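Local coordinates for protein methionine gamma-lyase (Trichomonas vaginalis, PDB 1E5E) that belongs to the Cys/Met metabolism family of pyridoxal phosphate-dependent enzymes and assembles from four copies of one chain, at residues 266-271 with 376-381; 273-278 with 384-389; 188-192 with 260-264; 158-162 with 310-314. All blocks are in the same frame, centred on the assembly; numbering follows the deposited sequence.

Three of the four contacts lie along one helix, 260-279: its first turn serves contact 3, its middle contact 1 and its far part contact 2. Contacts 1 and 2 have centres about 11 Å apart and touch, as do contacts 1 and 3, about 12 Å apart, whereas contacts 2 and 3 are separated by about 22 Å between centres. Contact 4 approaches the same region through strand 311-316, which touches helix 260-279. Along the chain, contact 3 falls inside the loop closed by contact 4, and the segments of contacts 1, 2 and 4 alternate. Loops of the seven-stranded sheet (contacts 3 and 4) are thereby joined to the helices and strands of the smaller C-terminal sheet.

Contact 1: 266-271 with 376-381; sequences AESENA and VGIEDA
Asn270 ND2 is shared between two carbonyl oxygens of the loop 376-381. Its bond to Gly377 O is 2.9 Å long and fairly straight (162° at the hydrogen), lies in the amide plane of Asn270 and uses a lone pair of the carbonyl. The bond to Glu379 O, 3.0 Å from ND2, is more bent (130°), because that oxygen sits well out of the amide plane. The other end of the amide is held through a water, which donates to Asn270 OD1 and accepts from Ala381 N. Three hydrogen bonds, two at ND2 and one at OD1, thus fix the rotation of this buried amide, and the loop is gathered around it as it turns into helix 381-396. With CG anti to the carbonyl carbon (chi1 -82°), Asn270 reaches into the bend of the loop while its CB packs on Val376 CG1 at 3.5 Å. One turn earlier, Glu267 crosses Ile378 at a slant and touches the loop with its aliphatic part: CG is 3.5 Å from Val376 O and 3.6 Å from Ile378 CG2. That same methyl, CG2 of Ile378, also meets Ala266 CB at 3.8 Å. Glu379 turns from the helix, its carboxylate bonded to Ser344 and to His14 of the second subunit. Asp380 N-caps the following helix, its OD2 accepting from Glu383 N. Helix 260-279 is therefore pinned by its middle to the connection between strand 371-375 and helix 381-396; Ser310, just before strand 311-316, bonds Val376 alongside, and the second subunit packs on Ala266 and Ile378.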
loop_
_atom_site.group_PDB
_atom_site.type_symbol
_atom_site.label_atom_id
_atom_site.label_comp_id
_atom_site.label_asym_id
_atom_site.label_seq_id
_atom_site.Cartn_x
_atom_site.Cartn_y
_atom_site.Cartn_z
ATOM N N ALA A 266 8.940 23.450 -12.683
ATOM C CA ALA A 266 10.155 23.556 -11.872
ATOM C C ALA A 266 11.304 22.787 -12.508
ATOM O O ALA A 266 12.418 23.331 -12.511
ATOM C CB ALA A 266 9.877 23.009 -10.475
ATOM N N GLU A 267 11.048 21.591 -13.066
ATOM C CA GLU A 267 12.153 20.855 -13.679
ATOM C C GLU A 267 12.685 21.487 -14.956
ATOM O O GLU A 267 13.904 21.399 -15.221
ATOM C CB GLU A 267 11.735 19.377 -13.924
ATOM C CG GLU A 267 11.531 18.672 -12.586
ATOM C CD GLU A 267 10.776 17.379 -12.541
ATOM O OE1 GLU A 267 10.395 16.845 -13.602
ATOM O OE2 GLU A 267 10.534 16.857 -11.401
ATOM N N SER A 268 11.855 22.053 -15.806
ATOM C CA SER A 268 12.222 22.734 -17.043
ATOM C C SER A 268 13.072 23.980 -16.756
ATOM O O SER A 268 14.125 24.234 -17.364
ATOM C CB SER A 268 10.927 23.122 -17.787
ATOM O OG SER A 268 10.313 21.890 -18.303
ATOM N N GLU A 269 12.652 24.760 -15.755
ATOM C CA GLU A 269 13.336 25.956 -15.334
ATOM C C GLU A 269 14.735 25.600 -14.813
ATOM O O GLU A 269 15.694 26.222 -15.278
ATOM C CB GLU A 269 12.610 26.731 -14.235
ATOM C CG GLU A 269 11.306 27.311 -14.689
ATOM C CD GLU A 269 10.309 27.668 -13.600
ATOM O OE1 GLU A 269 9.259 28.272 -13.947
ATOM O OE2 GLU A 269 10.439 27.250 -12.422
ATOM N N ASN A 270 14.818 24.539 -14.011
ATOM C CA ASN A 270 16.106 24.093 -13.540
ATOM C C ASN A 270 16.998 23.634 -14.695
ATOM O O ASN A 270 18.202 23.902 -14.720
ATOM C CB ASN A 270 16.000 22.945 -12.533
ATOM C CG ASN A 270 15.705 23.343 -11.114
ATOM O OD1 ASN A 270 15.848 24.504 -10.707
ATOM N ND2 ASN A 270 15.338 22.340 -10.311
ATOM N N ALA A 271 16.409 22.876 -15.603
ATOM C CA ALA A 271 17.128 22.309 -16.722
ATOM C C ALA A 271 17.714 23.412 -17.620
ATOM O O ALA A 271 18.877 23.329 -17.983
ATOM C CB ALA A 271 16.251 21.388 -17.594
ATOM N N VAL A 376 16.744 16.270 -15.025
ATOM C CA VAL A 376 16.907 17.204 -13.911
ATOM C C VAL A 376 15.639 17.157 -13.052
ATOM O O VAL A 376 14.548 17.234 -13.629
ATOM C CB VAL A 376 17.093 18.627 -14.474
ATOM C CG1 VAL A 376 17.092 19.712 -13.416
ATOM C CG2 VAL A 376 18.402 18.675 -15.272
ATOM N N GLY A 377 15.789 17.182 -11.751
ATOM C CA GLY A 377 14.683 17.189 -10.807
ATOM C C GLY A 377 14.443 18.588 -10.211
ATOM O O GLY A 377 14.781 19.583 -10.847
ATOM N N ILE A 378 13.882 18.654 -8.998
ATOM C CA ILE A 378 13.483 19.904 -8.396
ATOM C C ILE A 378 14.343 20.370 -7.223
ATOM O O ILE A 378 13.942 21.254 -6.456
ATOM C CB ILE A 378 12.003 19.862 -7.956
ATOM C CG1 ILE A 378 11.851 18.714 -6.927
ATOM C CG2 ILE A 378 11.111 19.624 -9.186
ATOM C CD1 ILE A 378 10.374 18.477 -6.596
ATOM N N GLU A 379 15.568 19.911 -7.161
ATOM C CA GLU A 379 16.538 20.432 -6.208
ATOM C C GLU A 379 16.867 21.899 -6.538
ATOM O O GLU A 379 16.522 22.408 -7.601
ATOM C CB GLU A 379 17.857 19.648 -6.309
ATOM C CG GLU A 379 17.693 18.169 -6.037
ATOM C CD GLU A 379 17.596 17.267 -7.235
ATOM O OE1 GLU A 379 17.246 17.781 -8.322
ATOM O OE2 GLU A 379 17.820 16.026 -7.113
ATOM N N ASP A 380 17.615 22.537 -5.645
ATOM C CA ASP A 380 18.046 23.923 -5.895
ATOM C C ASP A 380 19.010 23.963 -7.082
ATOM O O ASP A 380 19.904 23.128 -7.214
ATOM C CB ASP A 380 18.627 24.415 -4.563
ATOM C CG ASP A 380 19.248 25.798 -4.801
ATOM O OD1 ASP A 380 18.458 26.752 -4.786
ATOM O OD2 ASP A 380 20.464 25.850 -5.057
ATOM N N ALA A 381 18.749 24.783 -8.103
ATOM C CA ALA A 381 19.546 24.854 -9.317
ATOM C C ALA A 381 21.009 25.167 -9.040
ATOM O O ALA A 381 21.860 24.517 -9.655
ATOM C CB ALA A 381 18.987 25.863 -10.323
HETATM O O HOH W 1 15.953 25.879 -8.210
#

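Contact 2: 273-278 with 384-389; sequences KVAEYL and LIADFK
Tyr277, Ile385 and Phe388 carry most of this helix-to-helix contact. Ile385 CG2 stands over the centre of one face of the Tyr277 ring, 3.6 Å from the centroid and only 11° off the normal, a well-formed CH-pi contact. The ring reaches that methyl because its CG is anti to the backbone N (chi1 174°), which sends it out across the gap between the helices. The other branch of Ile385 passes by Tyr277 CB, its CD1 approaching Lys273 O at 4.0 Å. Farther out, the Tyr277 hydroxyl oxygen rests against Lys389, with OH 3.3 Å from CB, while the lysine chain runs on, at about a right angle to the tyrosine, to a salt bridge between NZ and Asp393. Phe388 fills the inner side. Leu278 CD2 lies over one face of its ring, 4.0 Å from the centroid and displaced toward the rim, and Val274 CG1 meets Phe388 CE2 at 3.8 Å. Val274 also turns its second methyl to the neighbouring turn, CG2 lying 4.1 Å from Leu384 CB. Van der Waals and CH-pi packing makes the contact, without a hydrogen bond between the segments, grading from buried Val274, Leu278 and Phe388 to the more accessible Tyr277 and Ile385. The two helical segments run nearly parallel, with a crossing angle of -25° and axes 10.1 Å apart at closest approach. On the buried side, Val274 and Phe388 both touch Leu374 of strand 371-375, and Leu278 touches strand 311-316: a layer of helices packed against a sheet, as in the C-terminal domain of type I PLP-dependent enzymes.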
loop_
_atom_site.group_PDB
_atom_site.type_symbol
_atom_site.label_atom_id
_atom_site.label_comp_id
_atom_site.label_asym_id
_atom_site.label_seq_id
_atom_site.Cartn_x
_atom_site.Cartn_y
_atom_site.Cartn_z
ATOM N N LYS A 273 18.752 26.272 -16.618
ATOM C CA LYS A 273 19.943 26.793 -15.958
ATOM C C LYS A 273 21.107 25.807 -16.020
ATOM O O LYS A 273 22.239 26.212 -16.309
ATOM C CB LYS A 273 19.709 27.138 -14.473
ATOM C CG LYS A 273 18.706 28.269 -14.313
ATOM C CD LYS A 273 18.144 28.378 -12.915
ATOM C CE LYS A 273 17.177 29.587 -12.842
ATOM N NZ LYS A 273 16.572 29.556 -11.475
ATOM N N VAL A 274 20.797 24.533 -15.800
ATOM C CA VAL A 274 21.839 23.526 -15.806
ATOM C C VAL A 274 22.420 23.338 -17.205
ATOM O O VAL A 274 23.658 23.223 -17.328
ATOM C CB VAL A 274 21.363 22.181 -15.236
ATOM C CG1 VAL A 274 22.419 21.122 -15.419
ATOM C CG2 VAL A 274 21.000 22.349 -13.748
ATOM N N ALA A 275 21.564 23.381 -18.210
ATOM C CA ALA A 275 22.076 23.167 -19.564
ATOM C C ALA A 275 23.004 24.319 -19.939
ATOM O O ALA A 275 24.043 24.046 -20.516
ATOM C CB ALA A 275 20.949 23.026 -20.586
ATOM N N GLU A 276 22.628 25.548 -19.651
ATOM C CA GLU A 276 23.437 26.717 -19.928
ATOM C C GLU A 276 24.796 26.627 -19.237
ATOM O O GLU A 276 25.806 26.907 -19.869
ATOM C CB GLU A 276 22.761 28.027 -19.473
ATOM C CG GLU A 276 21.570 28.387 -20.337
ATOM C CD GLU A 276 20.814 29.671 -20.186
ATOM O OE1 GLU A 276 21.178 30.620 -19.461
ATOM O OE2 GLU A 276 19.756 29.860 -20.846
ATOM N N TYR A 277 24.831 26.131 -17.991
ATOM C CA TYR A 277 26.100 25.982 -17.305
ATOM C C TYR A 277 26.969 24.940 -17.986
ATOM O O TYR A 277 28.171 25.134 -18.145
ATOM C CB TYR A 277 25.856 25.591 -15.811
ATOM C CG TYR A 277 27.209 25.292 -15.176
ATOM C CD1 TYR A 277 28.024 26.342 -14.796
ATOM C CD2 TYR A 277 27.635 24.005 -14.966
ATOM C CE1 TYR A 277 29.269 26.108 -14.233
ATOM C CE2 TYR A 277 28.868 23.730 -14.396
ATOM C CZ TYR A 277 29.664 24.805 -14.053
ATOM O OH TYR A 277 30.889 24.587 -13.518
ATOM N N LEU A 278 26.411 23.802 -18.407
ATOM C CA LEU A 278 27.185 22.739 -19.010
ATOM C C LEU A 278 27.791 23.173 -20.348
ATOM O O LEU A 278 28.949 22.927 -20.639
ATOM C CB LEU A 278 26.372 21.467 -19.252
ATOM C CG LEU A 278 25.781 20.802 -17.995
ATOM C CD1 LEU A 278 24.826 19.666 -18.388
ATOM C CD2 LEU A 278 26.907 20.301 -17.109
ATOM N N LEU A 384 22.669 22.048 -7.857
ATOM C CA LEU A 384 22.918 21.142 -8.971
ATOM C C LEU A 384 24.160 21.599 -9.761
ATOM O O LEU A 384 25.011 20.822 -10.156
ATOM C CB LEU A 384 21.696 21.113 -9.915
ATOM C CG LEU A 384 20.440 20.453 -9.320
ATOM C CD1 LEU A 384 19.226 20.694 -10.202
ATOM C CD2 LEU A 384 20.677 18.952 -9.134
ATOM N N ILE A 385 24.236 22.867 -10.120
ATOM C CA ILE A 385 25.359 23.392 -10.898
ATOM C C ILE A 385 26.638 23.228 -10.089
ATOM O O ILE A 385 27.598 22.740 -10.684
ATOM C CB ILE A 385 25.160 24.882 -11.228
ATOM C CG1 ILE A 385 24.077 25.016 -12.314
ATOM C CG2 ILE A 385 26.493 25.518 -11.632
ATOM C CD1 ILE A 385 23.513 26.423 -12.479
ATOM N N ALA A 386 26.603 23.493 -8.778
ATOM C CA ALA A 386 27.804 23.234 -7.974
ATOM C C ALA A 386 28.213 21.770 -7.972
ATOM O O ALA A 386 29.422 21.498 -7.862
ATOM C CB ALA A 386 27.661 23.740 -6.525
ATOM N N ASP A 387 27.275 20.805 -8.090
ATOM C CA ASP A 387 27.713 19.408 -8.124
ATOM C C ASP A 387 28.438 19.159 -9.447
ATOM O O ASP A 387 29.421 18.391 -9.518
ATOM C CB ASP A 387 26.495 18.488 -7.969
ATOM C CG ASP A 387 26.823 17.055 -7.662
ATOM O OD1 ASP A 387 27.915 16.787 -7.103
ATOM O OD2 ASP A 387 26.000 16.160 -7.998
ATOM N N PHE A 388 27.899 19.741 -10.544
ATOM C CA PHE A 388 28.644 19.547 -11.803
ATOM C C PHE A 388 29.983 20.288 -11.778
ATOM O O PHE A 388 30.985 19.748 -12.264
ATOM C CB PHE A 388 27.838 19.976 -12.996
ATOM C CG PHE A 388 26.815 18.984 -13.464
ATOM C CD1 PHE A 388 27.211 17.792 -14.033
ATOM C CD2 PHE A 388 25.470 19.270 -13.360
ATOM C CE1 PHE A 388 26.276 16.885 -14.503
ATOM C CE2 PHE A 388 24.555 18.351 -13.839
ATOM C CZ PHE A 388 24.938 17.159 -14.401
ATOM N N LYS A 389 30.026 21.487 -11.215
ATOM C CA LYS A 389 31.293 22.214 -11.138
ATOM C C LYS A 389 32.391 21.397 -10.441
ATOM O O LYS A 389 33.489 21.327 -10.999
ATOM C CB LYS A 389 31.158 23.537 -10.424
ATOM C CG LYS A 389 32.495 24.222 -10.114
ATOM C CD LYS A 389 32.232 25.720 -10.004
ATOM C CE LYS A 389 33.354 26.424 -9.248
ATOM N NZ LYS A 389 34.659 26.193 -9.906
#

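Contact 3: 188-192 with 260-264; sequences CSPMI and LNIRM
An ST turn at Ser189, in the loop that follows strand 180-184 of the large sheet, presents its residues to the first turn of helix 260-279. The hydroxyl does double duty: Ser189 OG donates to Cys188 O at 2.7 Å and accepts from Met191 N at 3.0 Å, the latter hydrogen bond being reasonably straight at 156°. Held in this way, OG also touches the thioether chain of Met264, 3.7 Å from CG. Met191 is the residue most deeply engaged. Its CG approaches Leu260 CG at 3.6 Å and Met264 CG at 4.0 Å, meeting two residues one helical turn apart. Bends at chi2 and chi3 then carry the sulfur round to Asn261, next to Leu260 in the helix, SD lying 3.9 Å from Asn261 CB, and bring CE back over Leu260 CD2. Met264 answers from the helix with a chain also bent at chi2 (-48°) and chi3, so that its CE methyl returns to the loop and lies 3.7 Å from both Cys188 O and Ile192 CD1. Pro190 adds a looser touch on Leu260. The two bonds of Ser189 OG stay within the loop, and the segments are joined by van der Waals packing, mostly of apolar and thioether groups. Leu74 of helix 62-75 packs on Pro190 and Met191, and helix 8-14 covers Asn261. The side chain of Cys188 is about 10 Å from the bound PPJ, placing this packing near the ligand site, where the large domain of a type I PLP-dependent fold meets the long helix leading to its C-terminal domain.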
loop_
_atom_site.group_PDB
_atom_site.type_symbol
_atom_site.label_atom_id
_atom_site.label_comp_id
_atom_site.label_asym_id
_atom_site.label_seq_id
_atom_site.Cartn_x
_atom_site.Cartn_y
_atom_site.Cartn_z
ATOM N N CYS A 188 8.238 14.311 -22.977
ATOM C CA CYS A 188 7.553 15.586 -22.791
ATOM C C CYS A 188 6.508 15.610 -21.688
ATOM O O CYS A 188 6.397 16.611 -20.939
ATOM C CB CYS A 188 6.836 15.936 -24.089
ATOM S SG CYS A 188 7.858 16.422 -25.492
ATOM N N SER A 189 5.669 14.592 -21.636
ATOM C CA SER A 189 4.526 14.466 -20.734
ATOM C C SER A 189 3.423 15.277 -21.415
ATOM O O SER A 189 3.738 16.167 -22.191
ATOM C CB SER A 189 4.731 14.919 -19.280
ATOM O OG SER A 189 4.403 16.305 -19.153
ATOM N N PRO A 190 2.167 15.103 -21.017
ATOM C CA PRO A 190 1.043 15.811 -21.564
ATOM C C PRO A 190 1.092 17.284 -21.195
ATOM O O PRO A 190 0.356 18.078 -21.799
ATOM C CB PRO A 190 -0.217 15.165 -20.947
ATOM C CG PRO A 190 0.235 13.850 -20.400
ATOM C CD PRO A 190 1.722 14.000 -20.111
ATOM N N MET A 191 1.983 17.694 -20.284
ATOM C CA MET A 191 2.046 19.095 -19.934
ATOM C C MET A 191 2.840 19.837 -21.000
ATOM O O MET A 191 2.703 21.045 -21.024
ATOM C CB MET A 191 2.796 19.354 -18.639
ATOM C CG MET A 191 2.127 19.031 -17.340
ATOM S SD MET A 191 0.469 19.753 -17.198
ATOM C CE MET A 191 -0.427 18.269 -17.611
ATOM N N ILE A 192 3.671 19.149 -21.765
ATOM C CA ILE A 192 4.564 19.895 -22.656
ATOM C C ILE A 192 4.044 19.742 -24.084
ATOM O O ILE A 192 4.056 20.681 -24.859
ATOM C CB ILE A 192 6.016 19.411 -22.486
ATOM C CG1 ILE A 192 6.603 19.986 -21.172
ATOM C CG2 ILE A 192 6.878 19.783 -23.685
ATOM C CD1 ILE A 192 8.027 19.587 -20.866
ATOM N N LEU A 260 2.054 17.118 -11.383
ATOM C CA LEU A 260 2.743 17.080 -12.671
ATOM C C LEU A 260 3.015 18.487 -13.222
ATOM O O LEU A 260 4.072 18.817 -13.756
ATOM C CB LEU A 260 1.933 16.269 -13.717
ATOM C CG LEU A 260 2.552 16.191 -15.121
ATOM C CD1 LEU A 260 3.937 15.548 -15.115
ATOM C CD2 LEU A 260 1.690 15.362 -16.100
ATOM N N ASN A 261 1.983 19.349 -13.174
ATOM C CA ASN A 261 2.201 20.687 -13.718
ATOM C C ASN A 261 3.298 21.465 -12.993
ATOM O O ASN A 261 4.132 22.070 -13.671
ATOM C CB ASN A 261 0.893 21.477 -13.673
ATOM C CG ASN A 261 1.077 22.926 -14.120
ATOM O OD1 ASN A 261 1.240 23.180 -15.303
ATOM N ND2 ASN A 261 0.992 23.846 -13.165
ATOM N N ILE A 262 3.284 21.470 -11.641
ATOM C CA ILE A 262 4.300 22.249 -10.932
ATOM C C ILE A 262 5.669 21.600 -10.979
ATOM O O ILE A 262 6.647 22.331 -10.889
ATOM C CB ILE A 262 3.926 22.574 -9.463
ATOM C CG1 ILE A 262 3.646 21.283 -8.682
ATOM C CG2 ILE A 262 2.718 23.503 -9.448
ATOM C CD1 ILE A 262 3.469 21.522 -7.187
ATOM N N ARG A 263 5.769 20.312 -11.118
ATOM C CA ARG A 263 7.032 19.596 -11.255
ATOM C C ARG A 263 7.655 19.833 -12.642
ATOM O O ARG A 263 8.836 20.211 -12.774
ATOM C CB ARG A 263 6.802 18.068 -11.099
ATOM C CG ARG A 263 6.615 17.628 -9.664
ATOM C CD ARG A 263 6.570 16.119 -9.469
ATOM N NE ARG A 263 5.385 15.440 -9.991
ATOM C CZ ARG A 263 5.329 14.817 -11.159
ATOM N NH1 ARG A 263 6.399 14.790 -11.966
ATOM N NH2 ARG A 263 4.207 14.189 -11.500
ATOM N N MET A 264 6.858 19.731 -13.691
ATOM C CA MET A 264 7.378 19.954 -15.046
ATOM C C MET A 264 7.924 21.390 -15.188
ATOM O O MET A 264 8.961 21.577 -15.821
ATOM C CB MET A 264 6.382 19.712 -16.182
ATOM C CG MET A 264 5.926 18.271 -16.352
ATOM S SD MET A 264 7.285 17.073 -16.358
ATOM C CE MET A 264 8.205 17.477 -17.829
#

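Contact 4: 158-162 with 310-314; sequences NPTLK and SMITF
Pro159 and Thr313 make the polar link between a loop of the large seven-stranded sheet and strand 311-316 of the smaller sheet, the two parts of a type I PLP-dependent fold. The loop, which follows strand 148-154, is shaped by a cis peptide before Pro159. Thr313 OG1 donates to Pro159 O over 2.6 Å, a short bond that meets the carbonyl almost head-on (173° at the oxygen). Beside it, Asn158 serves the ligand pocket: ND2 is hydrogen-bonded to the bound PPJ and OD1 to Arg373 of the adjacent strand.

The apolar part rests on Leu161. Its backbone takes left-handed angles (67°/30°), and its side chain points at the strand. There CD1 lies against the peptide backbone, 3.5 Å from both Met311 O and Thr313 N and 3.8 Å from Ile312 CA. The second methyl, CD2, reaches Met311 CB at 3.8 Å, the two side chains crossing at about a right angle. Met311 and Thr313 both face the loop, whereas Ile312 between them turns to helix 260-279. The polar and apolar contacts meet at one atom, since Thr313 OG1, besides bonding the proline carbonyl, lies 3.7 Å from Leu161 CG.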
loop_
_atom_site.group_PDB
_atom_site.type_symbol
_atom_site.label_atom_id
_atom_site.label_comp_id
_atom_site.label_asym_id
_atom_site.label_seq_id
_atom_site.Cartn_x
_atom_site.Cartn_y
_atom_site.Cartn_z
ATOM N N ASN A 158 15.201 9.487 -27.191
ATOM C CA ASN A 158 15.968 8.932 -26.070
ATOM C C ASN A 158 17.139 8.187 -26.671
ATOM O O ASN A 158 16.870 7.211 -27.374
ATOM C CB ASN A 158 15.059 7.993 -25.266
ATOM C CG ASN A 158 15.761 7.385 -24.064
ATOM O OD1 ASN A 158 16.947 7.669 -23.810
ATOM N ND2 ASN A 158 15.011 6.587 -23.295
ATOM N N PRO A 159 18.365 8.612 -26.457
ATOM C CA PRO A 159 18.724 9.680 -25.557
ATOM C C PRO A 159 19.326 10.937 -26.163
ATOM O O PRO A 159 19.727 11.836 -25.410
ATOM C CB PRO A 159 19.843 8.941 -24.794
ATOM C CG PRO A 159 20.627 8.297 -25.902
ATOM C CD PRO A 159 19.602 7.929 -26.963
ATOM N N THR A 160 19.407 11.055 -27.475
ATOM C CA THR A 160 20.041 12.245 -28.085
ATOM C C THR A 160 19.248 13.542 -28.049
ATOM O O THR A 160 19.799 14.645 -28.187
ATOM C CB THR A 160 20.414 11.898 -29.530
ATOM O OG1 THR A 160 19.187 11.747 -30.252
ATOM C CG2 THR A 160 21.150 10.534 -29.574
ATOM N N LEU A 161 17.944 13.497 -27.775
ATOM C CA LEU A 161 17.015 14.582 -27.732
ATOM C C LEU A 161 16.803 15.186 -29.125
ATOM O O LEU A 161 16.357 16.317 -29.307
ATOM C CB LEU A 161 17.382 15.675 -26.716
ATOM C CG LEU A 161 17.739 15.159 -25.304
ATOM C CD1 LEU A 161 18.050 16.302 -24.347
ATOM C CD2 LEU A 161 16.621 14.253 -24.779
ATOM N N LYS A 162 16.953 14.333 -30.150
ATOM C CA LYS A 162 16.731 14.762 -31.528
ATOM C C LYS A 162 15.266 15.203 -31.651
ATOM O O LYS A 162 14.400 14.509 -31.111
ATOM C CB LYS A 162 17.073 13.717 -32.562
ATOM C CG LYS A 162 16.590 13.951 -33.988
ATOM C CD LYS A 162 16.954 12.752 -34.875
ATOM C CE LYS A 162 16.180 11.487 -34.528
ATOM N NZ LYS A 162 16.339 10.508 -35.694
ATOM N N SER A 310 13.087 18.589 -19.034
ATOM C CA SER A 310 14.165 18.583 -18.046
ATOM C C SER A 310 15.228 17.572 -18.426
ATOM O O SER A 310 16.124 17.421 -17.604
ATOM C CB SER A 310 13.577 18.386 -16.650
ATOM O OG SER A 310 13.335 17.006 -16.411
ATOM N N MET A 311 15.159 17.056 -19.648
ATOM C CA MET A 311 16.184 16.156 -20.166
ATOM C C MET A 311 17.288 17.041 -20.793
ATOM O O MET A 311 17.022 18.004 -21.514
ATOM C CB MET A 311 15.698 15.157 -21.231
ATOM C CG MET A 311 14.591 14.193 -20.735
ATOM S SD MET A 311 15.054 13.321 -19.227
ATOM C CE MET A 311 16.354 12.257 -19.750
ATOM N N ILE A 312 18.537 16.661 -20.550
ATOM C CA ILE A 312 19.690 17.345 -21.086
ATOM C C ILE A 312 20.663 16.254 -21.502
ATOM O O ILE A 312 20.961 15.466 -20.610
ATOM C CB ILE A 312 20.382 18.273 -20.078
ATOM C CG1 ILE A 312 19.500 19.433 -19.560
ATOM C CG2 ILE A 312 21.622 18.901 -20.741
ATOM C CD1 ILE A 312 20.190 20.214 -18.415
ATOM N N THR A 313 21.175 16.221 -22.728
ATOM C CA THR A 313 22.178 15.177 -23.016
ATOM C C THR A 313 23.499 15.842 -23.394
ATOM O O THR A 313 23.429 16.887 -24.060
ATOM C CB THR A 313 21.647 14.265 -24.129
ATOM O OG1 THR A 313 20.550 13.495 -23.597
ATOM C CG2 THR A 313 22.733 13.320 -24.628
ATOM N N PHE A 314 24.641 15.378 -22.921
ATOM C CA PHE A 314 25.868 16.104 -23.205
ATOM C C PHE A 314 26.999 15.098 -23.382
ATOM O O PHE A 314 26.971 13.913 -23.048
ATOM C CB PHE A 314 26.242 17.192 -22.196
ATOM C CG PHE A 314 26.467 16.677 -20.787
ATOM C CD1 PHE A 314 25.391 16.324 -19.970
ATOM C CD2 PHE A 314 27.723 16.589 -20.262
ATOM C CE1 PHE A 314 25.587 15.854 -18.684
ATOM C CE2 PHE A 314 27.955 16.115 -18.965
ATOM C CZ PHE A 314 26.868 15.753 -18.182
#